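Local coordinates for superoxide dismutase [Fe] (Aquifex pyrophilus, PDB 1COJ), which converts superoxide radicals into hydrogen peroxide and molecular oxygen, using one iron ion in each subunit of a homotetramer, at residues N21-P26 and Y170-N175; I157-I162 and E195-A200. All coordinates share one frame; numbering follows the deposited sequence.

Interaction 1 (N21-P26 and Y170-N175)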
loop_
_atom_site.group_PDB
_atom_site.type_symbol
_atom_site.label_atom_id
_atom_site.label_comp_id
_atom_site.label_asym_id
_atom_site.label_seq_id
_atom_site.Cartn_x
_atom_site.Cartn_y
_atom_site.Cartn_z
ATOM N N ASN A 21 3.159 12.167 30.454
ATOM C CA ASN A 21 2.391 10.984 30.838
ATOM C C ASN A 21 1.064 11.031 30.109
ATOM O O ASN A 21 0.480 9.996 29.784
ATOM C CB ASN A 21 2.154 10.951 32.354
ATOM C CG ASN A 21 3.430 10.752 33.137
ATOM O OD1 ASN A 21 3.536 11.115 34.308
ATOM N ND2 ASN A 21 4.378 10.097 32.520
ATOM N N GLU A 22 0.603 12.249 29.841
ATOM C CA GLU A 22 -0.647 12.464 29.131
ATOM C C GLU A 22 -0.528 11.889 27.721
ATOM O O GLU A 22 -1.497 11.372 27.173
ATOM C CB GLU A 22 -0.966 13.961 29.063
ATOM C CG GLU A 22 -2.311 14.286 28.416
ATOM C CD GLU A 22 -2.614 15.783 28.336
ATOM O OE1 GLU A 22 -3.788 16.134 28.079
ATOM O OE2 GLU A 22 -1.692 16.611 28.520
ATOM N N GLN A 23 0.660 12.004 27.136
ATOM C CA GLN A 23 0.927 11.486 25.798
ATOM C C GLN A 23 1.069 9.962 25.836
ATOM O O GLN A 23 0.538 9.250 24.974
ATOM C CB GLN A 23 2.208 12.124 25.245
ATOM C CG GLN A 23 2.664 11.598 23.893
ATOM C CD GLN A 23 1.672 11.882 22.791
ATOM O OE1 GLN A 23 1.697 12.947 22.176
ATOM N NE2 GLN A 23 0.781 10.934 22.544
ATOM N N ILE A 24 1.778 9.470 26.846
ATOM C CA ILE A 24 2.010 8.041 27.015
ATOM C C ILE A 24 0.734 7.234 27.272
ATOM O O ILE A 24 0.562 6.145 26.718
ATOM C CB ILE A 24 3.010 7.780 28.171
ATOM C CG1 ILE A 24 4.392 8.344 27.823
ATOM C CG2 ILE A 24 3.092 6.290 28.495
ATOM C CD1 ILE A 24 5.049 7.697 26.619
ATOM N N GLU A 25 -0.169 7.784 28.078
ATOM C CA GLU A 25 -1.405 7.096 28.445
ATOM C C GLU A 25 -2.215 6.483 27.294
ATOM O O GLU A 25 -2.364 5.258 27.228
ATOM C CB GLU A 25 -2.283 8.003 29.323
ATOM C CG GLU A 25 -3.478 7.301 29.984
ATOM C CD GLU A 25 -3.080 6.289 31.061
ATOM O OE1 GLU A 25 -3.969 5.549 31.540
ATOM O OE2 GLU A 25 -1.889 6.234 31.439
ATOM N N PRO A 26 -2.728 7.309 26.363
ATOM C CA PRO A 26 -3.504 6.730 25.265
ATOM C C PRO A 26 -2.673 5.847 24.337
ATOM O O PRO A 26 -3.172 4.856 23.802
ATOM C CB PRO A 26 -4.049 7.964 24.543
ATOM C CG PRO A 26 -2.983 8.981 24.761
ATOM C CD PRO A 26 -2.634 8.775 26.217
ATOM N N TYR A 170 1.220 13.744 18.935
ATOM C CA TYR A 170 0.206 14.784 18.813
ATOM C C TYR A 170 -0.271 15.463 20.090
ATOM O O TYR A 170 -0.615 16.644 20.064
ATOM C CB TYR A 170 -0.989 14.306 17.989
ATOM C CG TYR A 170 -1.298 15.254 16.865
ATOM C CD1 TYR A 170 -0.577 15.213 15.671
ATOM C CD2 TYR A 170 -2.259 16.248 17.024
ATOM C CE1 TYR A 170 -0.807 16.149 14.677
ATOM C CE2 TYR A 170 -2.492 17.172 16.051
ATOM C CZ TYR A 170 -1.770 17.134 14.878
ATOM O OH TYR A 170 -1.989 18.116 13.930
ATOM N N VAL A 171 -0.287 14.739 21.202
ATOM C CA VAL A 171 -0.729 15.323 22.465
ATOM C C VAL A 171 0.242 16.417 22.924
ATOM O O VAL A 171 -0.181 17.505 23.313
ATOM C CB VAL A 171 -0.865 14.245 23.578
ATOM C CG1 VAL A 171 -1.208 14.898 24.920
ATOM C CG2 VAL A 171 -1.931 13.219 23.195
ATOM N N ASP A 172 1.539 16.143 22.824
ATOM C CA ASP A 172 2.565 17.087 23.252
ATOM C C ASP A 172 2.994 18.126 22.235
ATOM O O ASP A 172 3.164 19.294 22.575
ATOM C CB ASP A 172 3.823 16.342 23.704
ATOM C CG ASP A 172 3.610 15.534 24.963
ATOM O OD1 ASP A 172 4.399 14.600 25.198
ATOM O OD2 ASP A 172 2.663 15.830 25.720
ATOM N N TYR A 173 3.175 17.705 20.991
ATOM C CA TYR A 173 3.674 18.603 19.957
ATOM C C TYR A 173 2.773 18.902 18.781
ATOM O O TYR A 173 3.156 19.667 17.892
ATOM C CB TYR A 173 4.995 18.047 19.427
ATOM C CG TYR A 173 6.032 17.855 20.505
ATOM C CD1 TYR A 173 6.780 18.933 20.971
ATOM C CD2 TYR A 173 6.243 16.605 21.087
ATOM C CE1 TYR A 173 7.714 18.776 21.992
ATOM C CE2 TYR A 173 7.180 16.437 22.112
ATOM C CZ TYR A 173 7.911 17.530 22.558
ATOM O OH TYR A 173 8.849 17.387 23.556
ATOM N N LYS A 174 1.579 18.322 18.773
ATOM C CA LYS A 174 0.650 18.512 17.669
ATOM C C LYS A 174 1.376 18.136 16.370
ATOM O O LYS A 174 2.005 17.087 16.311
ATOM C CB LYS A 174 0.112 19.948 17.646
ATOM C CG LYS A 174 -0.819 20.270 18.812
ATOM C CD LYS A 174 -1.313 21.705 18.741
ATOM C CE LYS A 174 -2.292 22.026 19.864
ATOM N NZ LYS A 174 -1.673 21.915 21.218
ATOM N N ASN A 175 1.344 18.998 15.361
ATOM C CA ASN A 175 2.002 18.703 14.084
ATOM C C ASN A 175 3.534 18.725 14.104
ATOM O O ASN A 175 4.164 18.279 13.141
ATOM C CB ASN A 175 1.541 19.698 13.022
ATOM C CG ASN A 175 1.944 21.118 13.355
ATOM O OD1 ASN A 175 1.348 21.746 14.225
ATOM N ND2 ASN A 175 2.973 21.622 12.688
HETATM O O HOH W 1 1.013 17.195 27.559
#
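Gln23, near the start of helix 21-47, meets Val171 and Asp172 of the weakly bonded helical turn around 170-173. The Tyr170 phenol leads away from Gln23, and its OH is hydrogen-bonded to His31 NE2 of the second subunit, the histidine-tyrosine pair across the subunit interface of this family. Val171 N donates a weak, bent hydrogen bond of 2.8 Å to Gln23 OE1. The Val171 CG2 methyl lies 3.6 Å from Gln23 NE2, the side chains running past each other in opposite directions. CG1, anti to the backbone N (chi1 175°), reaches the other way and rests 3.7 Å from Glu22 CG. Val171 also packs on Tyr170 of the second subunit. Asp172 N gives the same Gln23 OE1 a straighter bond of 3.3 Å, with the donor tilted out of the carbonyl plane. This oxygen thus accepts two successive N-H groups. A bend at chi2 (63°) turns the Gln23 amide to them. Asp172 OD1 lies 3.3 Å from Gln23 CB, and OD2 is held by Ser20 OG. A water donates to both Asp172 OD2 and Glu22 OE2, bridging two carboxylates that would probably repel each other. An alanine in place of Gln23 would probably leave the N-H groups of Val171 and Asp172 without this acceptor. The contact joins helix 21-47, in the alpha-hairpin domain, to the C-terminal domain, where helix 177-186 packs on Tyr173.

Interaction 2 (I157-I162 and E195-A200); sequences IPLIVI and ERFEKA
A classic beta bulge at Leu159 and Ile160, both facing Leu131 on the adjacent strand, breaks strand 157-163, outermost in this chain's three-stranded antiparallel sheet in the C-terminal domain. Helix 190-207 packs against this corner. Leu159 takes part in both the polar and the apolar side of the contact. Its carbonyl O accepts a hydrogen bond of 2.8 Å from Arg196 NH1, with an N-H...O angle of 147°. The oxygen lies near the guanidinium plane, at its edge, whereas NH1 stands above the plane of the Leu159 carbonyl. Arg196 reaches it with a chain extended from CG to NE, and its CD passes 3.6 Å from the same oxygen. The other end of the guanidinium, NH2, bonds to Leu83 O, so two backbone carbonyls fix the rotation of the group. Pro158 O, 3.9 Å from Arg196 CD, is buried here without a polar partner.

Beyond the arginine, toward Ala200, the contact is apolar. The Leu159 side chain forks against the helix. CD1 touches the edge of the Phe197 ring, 3.9 Å from CD1 of that ring. CD2 lies over the helix backbone, 3.8 Å from Phe197 N, and also touches Ala200 CB. The small Ala200 methyl meets a second strand residue, with Ile157 CG2 3.8 Å away. With CG1 beside the backbone N (chi1 -57°), CG2 is the branch of Ile157 set against Ala200.

Strand 128-134 pairs with 157-163, and its Leu133 also touches Ala200. Helix 98-107 packs on Phe197. Phe210 of the third subunit packs on Ile157 and Arg196, which places the contact beside a subunit interface.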
loop_
_atom_site.group_PDB
_atom_site.type_symbol
_atom_site.label_atom_id
_atom_site.label_comp_id
_atom_site.label_asym_id
_atom_site.label_seq_id
_atom_site.Cartn_x
_atom_site.Cartn_y
_atom_site.Cartn_z
ATOM N N ILE A 157 16.920 -7.199 12.340
ATOM C CA ILE A 157 16.895 -7.286 13.800
ATOM C C ILE A 157 16.924 -5.831 14.276
ATOM O O ILE A 157 17.934 -5.144 14.134
ATOM C CB ILE A 157 18.119 -8.047 14.350
ATOM C CG1 ILE A 157 18.179 -9.450 13.740
ATOM C CG2 ILE A 157 18.029 -8.160 15.869
ATOM C CD1 ILE A 157 19.431 -10.216 14.097
ATOM N N PRO A 158 15.802 -5.337 14.827
ATOM C CA PRO A 158 15.656 -3.958 15.319
ATOM C C PRO A 158 16.474 -3.609 16.552
ATOM O O PRO A 158 16.451 -4.339 17.542
ATOM C CB PRO A 158 14.162 -3.861 15.645
ATOM C CG PRO A 158 13.541 -5.039 14.948
ATOM C CD PRO A 158 14.576 -6.102 15.087
ATOM N N LEU A 159 17.152 -2.468 16.505
ATOM C CA LEU A 159 17.950 -2.007 17.632
ATOM C C LEU A 159 17.280 -0.763 18.190
ATOM O O LEU A 159 17.011 -0.683 19.386
ATOM C CB LEU A 159 19.385 -1.687 17.205
ATOM C CG LEU A 159 20.193 -2.811 16.548
ATOM C CD1 LEU A 159 21.603 -2.328 16.270
ATOM C CD2 LEU A 159 20.219 -4.054 17.430
ATOM N N ILE A 160 17.022 0.213 17.323
ATOM C CA ILE A 160 16.358 1.453 17.729
ATOM C C ILE A 160 15.092 1.601 16.887
ATOM O O ILE A 160 15.146 1.517 15.655
ATOM C CB ILE A 160 17.261 2.699 17.522
ATOM C CG1 ILE A 160 18.496 2.617 18.424
ATOM C CG2 ILE A 160 16.466 3.981 17.793
ATOM C CD1 ILE A 160 19.459 3.792 18.266
ATOM N N VAL A 161 13.960 1.817 17.554
ATOM C CA VAL A 161 12.672 1.950 16.879
ATOM C C VAL A 161 11.970 3.254 17.268
ATOM O O VAL A 161 11.702 3.494 18.447
ATOM C CB VAL A 161 11.749 0.752 17.226
ATOM C CG1 VAL A 161 10.416 0.890 16.539
ATOM C CG2 VAL A 161 12.409 -0.556 16.819
ATOM N N ILE A 162 11.682 4.093 16.280
ATOM C CA ILE A 162 11.008 5.364 16.525
ATOM C C ILE A 162 9.626 5.356 15.883
ATOM O O ILE A 162 9.489 5.137 14.677
ATOM C CB ILE A 162 11.795 6.570 15.946
ATOM C CG1 ILE A 162 13.258 6.526 16.390
ATOM C CG2 ILE A 162 11.151 7.883 16.403
ATOM C CD1 ILE A 162 14.104 7.672 15.842
ATOM N N GLU A 195 22.309 -4.305 24.689
ATOM C CA GLU A 195 22.016 -5.723 24.835
ATOM C C GLU A 195 21.446 -6.274 23.537
ATOM O O GLU A 195 21.810 -7.369 23.108
ATOM C CB GLU A 195 21.031 -5.974 25.974
ATOM C CG GLU A 195 20.574 -7.423 26.033
ATOM C CD GLU A 195 19.809 -7.763 27.290
ATOM O OE1 GLU A 195 20.124 -8.808 27.897
ATOM O OE2 GLU A 195 18.894 -6.999 27.670
ATOM N N ARG A 196 20.547 -5.512 22.921
ATOM C CA ARG A 196 19.945 -5.915 21.657
ATOM C C ARG A 196 21.049 -6.122 20.625
ATOM O O ARG A 196 21.044 -7.108 19.887
ATOM C CB ARG A 196 18.970 -4.848 21.157
ATOM C CG ARG A 196 17.713 -4.698 21.992
ATOM C CD ARG A 196 16.791 -3.648 21.394
ATOM N NE ARG A 196 15.598 -3.429 22.209
ATOM C CZ ARG A 196 14.768 -2.400 22.064
ATOM N NH1 ARG A 196 14.988 -1.488 21.132
ATOM N NH2 ARG A 196 13.740 -2.258 22.888
ATOM N N PHE A 197 22.015 -5.208 20.608
ATOM C CA PHE A 197 23.132 -5.282 19.671
ATOM C C PHE A 197 23.978 -6.531 19.879
ATOM O O PHE A 197 24.354 -7.202 18.913
ATOM C CB PHE A 197 24.011 -4.030 19.771
ATOM C CG PHE A 197 25.163 -4.014 18.796
ATOM C CD1 PHE A 197 24.933 -3.908 17.427
ATOM C CD2 PHE A 197 26.477 -4.110 19.246
ATOM C CE1 PHE A 197 25.995 -3.895 16.517
ATOM C CE2 PHE A 197 27.547 -4.097 18.347
ATOM C CZ PHE A 197 27.305 -3.990 16.981
ATOM N N GLU A 198 24.290 -6.834 21.138
ATOM C CA GLU A 198 25.089 -8.008 21.467
ATOM C C GLU A 198 24.422 -9.270 20.928
ATOM O O GLU A 198 25.067 -10.101 20.276
ATOM C CB GLU A 198 25.265 -8.119 22.985
ATOM C CG GLU A 198 26.227 -9.211 23.438
ATOM C CD GLU A 198 27.683 -8.954 23.030
ATOM O OE1 GLU A 198 28.030 -7.791 22.717
ATOM O OE2 GLU A 198 28.492 -9.916 23.037
ATOM N N LYS A 199 23.122 -9.386 21.182
ATOM C CA LYS A 199 22.343 -10.533 20.736
ATOM C C LYS A 199 22.269 -10.578 19.215
ATOM O O LYS A 199 22.413 -11.642 18.611
ATOM C CB LYS A 199 20.936 -10.481 21.329
ATOM C CG LYS A 199 20.907 -10.582 22.842
ATOM C CD LYS A 199 19.489 -10.654 23.365
ATOM C CE LYS A 199 19.483 -10.952 24.852
ATOM N NZ LYS A 199 18.112 -11.154 25.393
ATOM N N ALA A 200 22.070 -9.415 18.600
ATOM C CA ALA A 200 21.983 -9.312 17.147
ATOM C C ALA A 200 23.272 -9.804 16.483
ATOM O O ALA A 200 23.230 -10.581 15.528
ATOM C CB ALA A 200 21.676 -7.874 16.735
#

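The 157-162 segment of interaction 2 runs straight into Asp163, an iron ligand, and the chain goes on through a second ligand, His167, to the helical turn of interaction 1. The two contacts do not touch: their centres are 26 Å apart and their nearest atoms about 11 Å. In interaction 1 the Gln23 side chain is about 8 Å from the iron and about 5 Å from that of the ligand His27. In interaction 2, the Arg196 side chain is about 10 Å from that of His81, another ligand. Different subunits border them, the second at 21-26/170-175 and the third at 157-162/195-200.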